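PDB 5JIP: cortical-lytic enzyme from Clostridium perfringens, which probably hydrolyses cortex peptidoglycan as a family 25 muramidase (lysozyme-type glycosidase) during spore germination. Local coordinates for residues A234-L238 with N250-N254; D258-V264 with S299-I305. One frame throughout, in Å; residues are numbered along the deposited sequence.

Contact 1: A234-L238 with N250-N254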
ATOM      1  N   ALA A 234      -4.247  12.539  10.193  1.00 12.18           N
ATOM      2  CA  ALA A 234      -3.343  12.132  11.259  1.00 11.47           C
ATOM      3  C   ALA A 234      -3.913  10.926  11.996  1.00  8.86           C
ATOM      4  O   ALA A 234      -5.127  10.737  12.097  1.00 10.08           O
ATOM      5  CB  ALA A 234      -3.111  13.269  12.244  1.00 15.74           C
ATOM      6  N   VAL A 235      -3.015  10.103  12.509  1.00 10.14           N
ATOM      7  CA  VAL A 235      -3.431   8.949  13.295  1.00  7.74           C
ATOM      8  C   VAL A 235      -3.970   9.423  14.647  1.00  8.48           C
ATOM      9  O   VAL A 235      -3.475  10.384  15.230  1.00  9.22           O
ATOM     10  CB  VAL A 235      -2.240   7.987  13.466  1.00  7.75           C
ATOM     11  CG1 VAL A 235      -2.591   6.784  14.378  1.00 10.26           C
ATOM     12  CG2 VAL A 235      -1.704   7.520  12.075  1.00  9.70           C
ATOM     13  N   THR A 236      -4.967   8.717  15.163  1.00  8.66           N
ATOM     14  CA  THR A 236      -5.533   9.043  16.463  1.00 15.61           C
ATOM     15  C   THR A 236      -5.377   7.857  17.397  1.00 16.32           C
ATOM     16  O   THR A 236      -5.125   6.729  16.963  1.00 13.61           O
ATOM     17  CB  THR A 236      -7.015   9.428  16.368  1.00 12.37           C
ATOM     18  OG1 THR A 236      -7.810   8.288  16.040  1.00 15.74           O
ATOM     19  CG2 THR A 236      -7.197  10.519  15.293  1.00 19.42           C
ATOM     20  N   GLY A 237      -5.518   8.133  18.691  1.00 16.93           N
ATOM     21  CA  GLY A 237      -5.476   7.085  19.697  1.00 15.68           C
ATOM     22  C   GLY A 237      -4.118   6.447  19.887  1.00 12.22           C
ATOM     23  O   GLY A 237      -4.039   5.292  20.324  1.00 13.77           O
ATOM     24  N   LEU A 238      -3.044   7.188  19.626  1.00 13.10           N
ATOM     25  CA  LEU A 238      -1.711   6.630  19.722  1.00 14.14           C
ATOM     26  C   LEU A 238      -1.360   6.417  21.185  1.00 17.42           C
ATOM     27  O   LEU A 238      -1.607   7.276  22.027  1.00 15.40           O
ATOM     28  CB  LEU A 238      -0.687   7.559  19.076  1.00 12.29           C
ATOM     29  CG  LEU A 238       0.753   7.047  19.063  1.00 11.93           C
ATOM     30  CD1 LEU A 238       0.883   5.759  18.231  1.00 13.17           C
ATOM     31  CD2 LEU A 238       1.714   8.163  18.557  1.00 18.02           C
ATOM     32  N   ASN A 250       0.415   1.150  20.013  1.00 10.20           N
ATOM     33  CA  ASN A 250      -0.874   0.831  19.410  1.00 10.84           C
ATOM     34  C   ASN A 250      -1.592   2.126  19.059  1.00 10.12           C
ATOM     35  O   ASN A 250      -1.229   3.212  19.531  1.00 12.92           O
ATOM     36  CB  ASN A 250      -1.733  -0.062  20.323  1.00 15.80           C
ATOM     37  CG  ASN A 250      -2.307   0.685  21.504  1.00 16.35           C
ATOM     38  OD1 ASN A 250      -1.603   1.010  22.461  1.00 24.78           O
ATOM     39  ND2 ASN A 250      -3.598   0.928  21.459  1.00 22.75           N
ATOM     40  N   TRP A 251      -2.600   2.004  18.196  1.00  9.77           N
ATOM     41  CA  TRP A 251      -3.332   3.178  17.735  1.00  9.03           C
ATOM     42  C   TRP A 251      -4.705   2.760  17.236  1.00  9.42           C
ATOM     43  O   TRP A 251      -4.989   1.580  17.012  1.00 13.05           O
ATOM     44  CB  TRP A 251      -2.535   3.922  16.642  1.00 10.56           C
ATOM     45  CG  TRP A 251      -2.141   3.073  15.453  1.00  8.25           C
ATOM     46  CD1 TRP A 251      -2.857   2.887  14.315  1.00  7.50           C
ATOM     47  CD2 TRP A 251      -0.932   2.309  15.295  1.00  7.07           C
ATOM     48  NE1 TRP A 251      -2.171   2.044  13.445  1.00  7.95           N
ATOM     49  CE2 TRP A 251      -0.996   1.673  14.029  1.00  5.50           C
ATOM     50  CE3 TRP A 251       0.180   2.089  16.102  1.00  6.95           C
ATOM     51  CZ2 TRP A 251       0.022   0.840  13.549  1.00  7.62           C
ATOM     52  CZ3 TRP A 251       1.195   1.265  15.627  1.00  8.95           C
ATOM     53  CH2 TRP A 251       1.103   0.647  14.362  1.00  8.43           C
ATOM     54  N   THR A 252      -5.575   3.759  17.073  1.00 10.54           N
ATOM     55  CA  THR A 252      -6.853   3.557  16.420  1.00 11.90           C
ATOM     56  C   THR A 252      -6.647   3.447  14.926  1.00  9.87           C
ATOM     57  O   THR A 252      -5.873   4.206  14.340  1.00 11.13           O
ATOM     58  CB  THR A 252      -7.798   4.722  16.719  1.00 16.36           C
ATOM     59  OG1 THR A 252      -7.973   4.827  18.132  1.00 15.75           O
ATOM     60  CG2 THR A 252      -9.151   4.525  16.015  1.00 15.57           C
ATOM     61  N   ALA A 253      -7.373   2.524  14.302  1.00 13.83           N
ATOM     62  CA  ALA A 253      -7.248   2.364  12.859  1.00 10.82           C
ATOM     63  C   ALA A 253      -7.719   3.623  12.150  1.00 15.41           C
ATOM     64  O   ALA A 253      -8.784   4.179  12.470  1.00 10.38           O
ATOM     65  CB  ALA A 253      -8.044   1.166  12.367  1.00  9.02           C
ATOM     66  N   ASN A 254      -6.912   4.094  11.198  1.00 11.18           N
ATOM     67  CA  ASN A 254      -7.392   5.120  10.280  1.00 13.12           C
ATOM     68  C   ASN A 254      -8.540   4.557   9.459  1.00 13.07           C
ATOM     69  O   ASN A 254      -8.662   3.354   9.277  1.00 14.41           O
ATOM     70  CB  ASN A 254      -6.286   5.600   9.340  1.00 12.80           C
ATOM     71  CG  ASN A 254      -5.548   6.804   9.859  1.00 11.13           C
ATOM     72  OD1 ASN A 254      -5.017   6.820  10.977  1.00  7.47           O
ATOM     73  ND2 ASN A 254      -5.489   7.845   9.019  1.00  8.77           N
TER
HETATM   74  O   HOH W   1      -6.013   6.577  13.331  1.00  8.56           O
HETATM   75  O   HOH W   2      -9.070   7.069  18.646  1.00 25.61           O
HETATM   76  O   HOH W   3      -6.213   3.630  20.352  1.00 26.95           O

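Contact 2: D258-V264 with S299-I305. With MG (magnesium ion), chain E.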
ATOM      1  N   ASP A 258      -8.839   4.616   1.029  1.00  7.97           N
ATOM      2  CA  ASP A 258      -7.620   4.348   0.291  1.00  8.71           C
ATOM      3  C   ASP A 258      -6.425   4.160   1.215  1.00  9.01           C
ATOM      4  O   ASP A 258      -5.284   4.297   0.766  1.00  9.29           O
ATOM      5  CB  ASP A 258      -7.335   5.484  -0.706  1.00  6.34           C
ATOM      6  CG  ASP A 258      -7.080   6.813  -0.014  1.00  6.15           C
ATOM      7  OD1 ASP A 258      -7.477   6.971   1.178  1.00  7.87           O
ATOM      8  OD2 ASP A 258      -6.518   7.733  -0.659  1.00  6.95           O
ATOM      9  N   LEU A 259      -6.668   3.894   2.504  1.00  6.75           N
ATOM     10  CA  LEU A 259      -5.585   3.662   3.441  1.00  7.44           C
ATOM     11  C   LEU A 259      -4.722   2.495   2.970  1.00  8.59           C
ATOM     12  O   LEU A 259      -5.220   1.463   2.510  1.00  7.91           O
ATOM     13  CB  LEU A 259      -6.148   3.368   4.819  1.00  9.42           C
ATOM     14  CG  LEU A 259      -5.129   3.148   5.921  1.00  8.42           C
ATOM     15  CD1 LEU A 259      -4.401   4.422   6.249  1.00 11.49           C
ATOM     16  CD2 LEU A 259      -5.856   2.583   7.109  1.00 10.89           C
ATOM     17  N   ASN A 260      -3.415   2.666   3.076  1.00  6.96           N
ATOM     18  CA  ASN A 260      -2.508   1.628   2.666  1.00 10.94           C
ATOM     19  C   ASN A 260      -1.493   1.213   3.715  1.00 11.55           C
ATOM     20  O   ASN A 260      -0.903   0.147   3.553  1.00 10.30           O
ATOM     21  CB  ASN A 260      -1.770   2.043   1.398  1.00 14.46           C
ATOM     22  CG  ASN A 260      -1.648   0.901   0.437  1.00 19.32           C
ATOM     23  OD1 ASN A 260      -2.292  -0.130   0.625  1.00 18.54           O
ATOM     24  ND2 ASN A 260      -0.812   1.061  -0.593  1.00 19.40           N
ATOM     25  N   GLY A 261      -1.289   1.983   4.779  1.00  8.17           N
ATOM     26  CA  GLY A 261      -0.409   1.545   5.845  1.00  7.36           C
ATOM     27  C   GLY A 261       0.055   2.705   6.704  1.00  6.91           C
ATOM     28  O   GLY A 261      -0.449   3.818   6.606  1.00  8.15           O
ATOM     29  N   TYR A 262       1.055   2.411   7.519  1.00  6.32           N
ATOM     30  CA  TYR A 262       1.619   3.327   8.493  1.00  5.59           C
ATOM     31  C   TYR A 262       3.117   3.121   8.557  1.00  7.22           C
ATOM     32  O   TYR A 262       3.613   1.998   8.401  1.00  7.85           O
ATOM     33  CB  TYR A 262       1.055   3.112   9.909  1.00  8.29           C
ATOM     34  CG  TYR A 262      -0.432   2.989  10.014  1.00  6.22           C
ATOM     35  CD1 TYR A 262      -1.063   1.775   9.783  1.00  6.51           C
ATOM     36  CD2 TYR A 262      -1.209   4.078  10.408  1.00  7.91           C
ATOM     37  CE1 TYR A 262      -2.430   1.660   9.876  1.00  8.33           C
ATOM     38  CE2 TYR A 262      -2.558   3.975  10.518  1.00  6.66           C
ATOM     39  CZ  TYR A 262      -3.177   2.770  10.281  1.00  7.87           C
ATOM     40  OH  TYR A 262      -4.536   2.703  10.407  1.00 11.09           O
ATOM     41  N   ASN A 263       3.825   4.209   8.816  1.00  6.70           N
ATOM     42  CA  ASN A 263       5.217   4.184   9.237  1.00  6.85           C
ATOM     43  C   ASN A 263       5.302   4.686  10.674  1.00  9.54           C
ATOM     44  O   ASN A 263       4.699   5.706  11.025  1.00  7.86           O
ATOM     45  CB  ASN A 263       6.097   5.068   8.354  1.00  6.68           C
ATOM     46  CG  ASN A 263       6.228   4.538   6.940  1.00  6.54           C
ATOM     47  OD1 ASN A 263       6.313   3.322   6.712  1.00  8.42           O
ATOM     48  ND2 ASN A 263       6.183   5.444   5.970  1.00  6.47           N
ATOM     49  N   VAL A 264       6.102   3.988  11.479  1.00 12.71           N
ATOM     50  CA  VAL A 264       6.318   4.309  12.890  1.00  9.99           C
ATOM     51  C   VAL A 264       7.781   4.654  13.104  1.00 10.40           C
ATOM     52  O   VAL A 264       8.678   4.047  12.494  1.00  9.44           O
ATOM     53  CB  VAL A 264       5.897   3.139  13.798  1.00 13.28           C
ATOM     54  CG1 VAL A 264       6.225   3.434  15.258  1.00 14.20           C
ATOM     55  CG2 VAL A 264       4.403   2.869  13.614  1.00  9.95           C
ATOM     56  N   SER A 299       6.365   8.301  17.078  1.00 14.79           N
ATOM     57  CA  SER A 299       5.533   9.041  16.140  1.00 12.00           C
ATOM     58  C   SER A 299       5.089   8.127  15.005  1.00  7.71           C
ATOM     59  O   SER A 299       5.707   7.091  14.724  1.00  9.72           O
ATOM     60  CB  SER A 299       6.256  10.261  15.569  1.00 12.07           C
ATOM     61  OG  SER A 299       7.432   9.866  14.917  1.00 14.04           O
ATOM     62  N   ILE A 300       4.025   8.538  14.329  1.00  9.30           N
ATOM     63  CA  ILE A 300       3.436   7.688  13.309  1.00  9.82           C
ATOM     64  C   ILE A 300       2.807   8.548  12.225  1.00  8.95           C
ATOM     65  O   ILE A 300       2.316   9.650  12.485  1.00  9.82           O
ATOM     66  CB  ILE A 300       2.409   6.736  13.955  1.00  6.68           C
ATOM     67  CG1 ILE A 300       1.965   5.648  12.974  1.00  5.25           C
ATOM     68  CG2 ILE A 300       1.214   7.541  14.487  1.00  9.07           C
ATOM     69  CD1 ILE A 300       1.111   4.563  13.582  1.00  9.76           C
ATOM     70  N   GLU A 301       2.811   8.015  10.997  1.00  8.57           N
ATOM     71  CA  GLU A 301       2.084   8.585   9.874  1.00  8.20           C
ATOM     72  C   GLU A 301       1.321   7.481   9.147  1.00  8.00           C
ATOM     73  O   GLU A 301       1.819   6.359   8.986  1.00  7.20           O
ATOM     74  CB  GLU A 301       3.042   9.303   8.902  1.00  7.43           C
ATOM     75  CG  GLU A 301       4.053   8.351   8.215  1.00  7.46           C
ATOM     76  CD  GLU A 301       5.185   9.077   7.512  1.00  8.75           C
ATOM     77  OE1 GLU A 301       5.291  10.321   7.647  1.00 10.11           O
ATOM     78  OE2 GLU A 301       5.995   8.381   6.826  1.00  5.68           O
ATOM     79  N   ALA A 302       0.109   7.803   8.718  1.00  8.01           N
ATOM     80  CA  ALA A 302      -0.587   6.964   7.760  1.00  6.56           C
ATOM     81  C   ALA A 302      -0.148   7.326   6.346  1.00  9.86           C
ATOM     82  O   ALA A 302       0.341   8.427   6.088  1.00  9.23           O
ATOM     83  CB  ALA A 302      -2.093   7.122   7.899  1.00  9.93           C
ATOM     84  N   PHE A 303      -0.314   6.381   5.414  1.00  7.57           N
ATOM     85  CA  PHE A 303      -0.147   6.719   4.002  1.00  5.69           C
ATOM     86  C   PHE A 303      -1.185   5.958   3.191  1.00  6.99           C
ATOM     87  O   PHE A 303      -1.716   4.935   3.636  1.00  5.95           O
ATOM     88  CB  PHE A 303       1.287   6.455   3.467  1.00  7.65           C
ATOM     89  CG  PHE A 303       1.793   5.036   3.625  1.00  7.23           C
ATOM     90  CD1 PHE A 303       1.519   4.057   2.670  1.00  9.74           C
ATOM     91  CD2 PHE A 303       2.597   4.699   4.703  1.00  4.54           C
ATOM     92  CE1 PHE A 303       2.011   2.759   2.815  1.00 11.36           C
ATOM     93  CE2 PHE A 303       3.105   3.425   4.843  1.00  7.03           C
ATOM     94  CZ  PHE A 303       2.812   2.441   3.911  1.00  7.91           C
ATOM     95  N   ASP A 304      -1.504   6.491   2.011  1.00  4.86           N
ATOM     96  CA  ASP A 304      -2.587   5.955   1.198  1.00  4.19           C
ATOM     97  C   ASP A 304      -2.025   5.305  -0.070  1.00  7.54           C
ATOM     98  O   ASP A 304      -0.819   5.272  -0.298  1.00  6.80           O
ATOM     99  CB  ASP A 304      -3.640   7.036   0.914  1.00  4.99           C
ATOM    100  CG  ASP A 304      -3.118   8.207   0.088  1.00  5.57           C
ATOM    101  OD1 ASP A 304      -2.038   8.112  -0.532  1.00  7.11           O
ATOM    102  OD2 ASP A 304      -3.827   9.237   0.061  1.00  6.20           O
ATOM    103  N   ILE A 305      -2.923   4.723  -0.871  1.00  7.40           N
ATOM    104  CA  ILE A 305      -2.505   3.879  -1.983  1.00  6.58           C
ATOM    105  C   ILE A 305      -1.623   4.621  -2.965  1.00  6.56           C
ATOM    106  O   ILE A 305      -0.706   4.032  -3.544  1.00  7.13           O
ATOM    107  CB  ILE A 305      -3.745   3.279  -2.670  1.00 12.88           C
ATOM    108  CG1 ILE A 305      -4.389   2.294  -1.697  1.00 12.09           C
ATOM    109  CG2 ILE A 305      -3.361   2.573  -3.976  1.00 13.93           C
ATOM    110  CD1 ILE A 305      -5.753   1.761  -2.180  1.00 17.45           C
TER
HETATM  111 MG    MG E 403      -5.863   9.592  -0.145  0.99  7.18          MG
HETATM  112  O   HOH W   4      -6.352   9.228   1.896  1.00  4.65           O
HETATM  113  O   HOH W   5       0.872   2.879  -1.050  1.00 16.88           O
HETATM  114  O   HOH W   6      -5.242  10.009  -2.112  1.00  5.99           O

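Contact 1: A234-L238 with N250-N254
At chi1 176°, V235 swings CG1 to the side away from its backbone N, and this torsion lays the methyl obliquely against W251, 3.6 Å from CB of the tryptophan and slightly farther from CG and CD1. W251 meets it with its own CG lodged between the backbone N and the carbonyl carbon (chi1 55°), a torsion that turns the buried indole away from 234-238, toward Y262 and I300. The two segments flank the first beta hairpin, strands 239-243 and 246-250, of a beta sandwich whose three- and four-stranded antiparallel sheets follow the fibronectin type III topology. Both pack against the facing four-stranded sheet: I300 touches V235, L238 and W251 alike, Y262 meets V235 and W251, V264 meets W251, and L238 also rests on Y316. L238 CD1 continues the apolar side, 4.2 Å from W251 CB.

The polar side is joined by one direct bond and several waters. T252 N donates to T236 O at 3.0 Å, with an N-H...O angle of 147°, and W251 CA points its hydrogen almost straight at G237 O, 3.4 Å away. T252 OG1 is bridged by one water to T236 OG1 and by another to G237 O. N254 crosses V235 at about a right angle, its OD1 3.6 Å from V235 CG2, while its ND2 hydrogen-bonds E256 OE1 and S233 O. A third water ties three points together: it accepts from T236 N at 3.0 Å and donates to T252 O and to N254 OD1, each at 2.6 Å.

Contact 2: D258-V264 with S299-I305
The carboxylates of D258 and D304 converge on a magnesium ion with their planes turned 55° apart, each offering a single oxygen: D258 OD2 lies 2.0 Å and D304 OD2 2.1 Å from the metal. The cation reconciles two acid groups that would otherwise probably repel. Two waters and the backbone oxygens of D227 and M230 complete its six ligands, and D258 OD1 also accepts from one of those waters. D304 OD1 accepts a hydrogen bond from D308 N.

Beyond the metal the strands run antiparallel. Past the L259/D304 pair, a classic beta bulge shifts the register by one: N260 N (2.9 Å), in the carbonyl plane, and G261 N (3.2 Å), tilted from it, both donate to F303 O. The phenyl group of F303, its CG set between backbone N and carbonyl carbon, reaches across to strand 259-264 and lies over G261, whose CA stands 4.1 Å from the ring centroid in a CH-pi contact. Lacking a side chain, the glycine lets the ring come down onto its backbone.

Next along this face, N263 and E301 are twisted by 53° between amide and carboxylate. N263 ND2 nevertheless reaches the anti lone pair of E301 OE2 almost straight (3.1 Å, 175°), in its own amide plane. E301 OE1 forms salt bridges with R313 and R143; N263 OD1 hydrogen-bonds T273 of its own chain. On the opposite face, I300 CD1 reaches obliquely to V264 CG2 at 3.7 Å and to Y262 CB at 3.9 Å.

The face bearing F303 meets the second subunit, where F303 packs on its counterpart, N260 ND2 hydrogen-bonds N260 OD1 of the second subunit and N263 ND2 also hydrogen-bonds T273 of the second subunit. Within the chain, this pair is the centre of the four-stranded sheet, flanked by strands 269-275 and 314-318.

Both contacts belong to the same beta sandwich but sample different depths of it. Contact 2 is buried and built on regular strand pairing, finishing in charged metal ligands at one end. Contact 1 lies nearer the surface, where water bridges supplement a single direct hydrogen bond. They share no strand, yet they touch: N254 N of contact 1 probably donates a hydrogen bond to Y262 OH of contact 2, while the W251 indole packs on Y262 and I300. Thus contact 1 packs on the face bearing Y262 and I300, while the second subunit touches the face bearing F303 and N263. The N254 side chain lies about 9 Å from the magnesium ion.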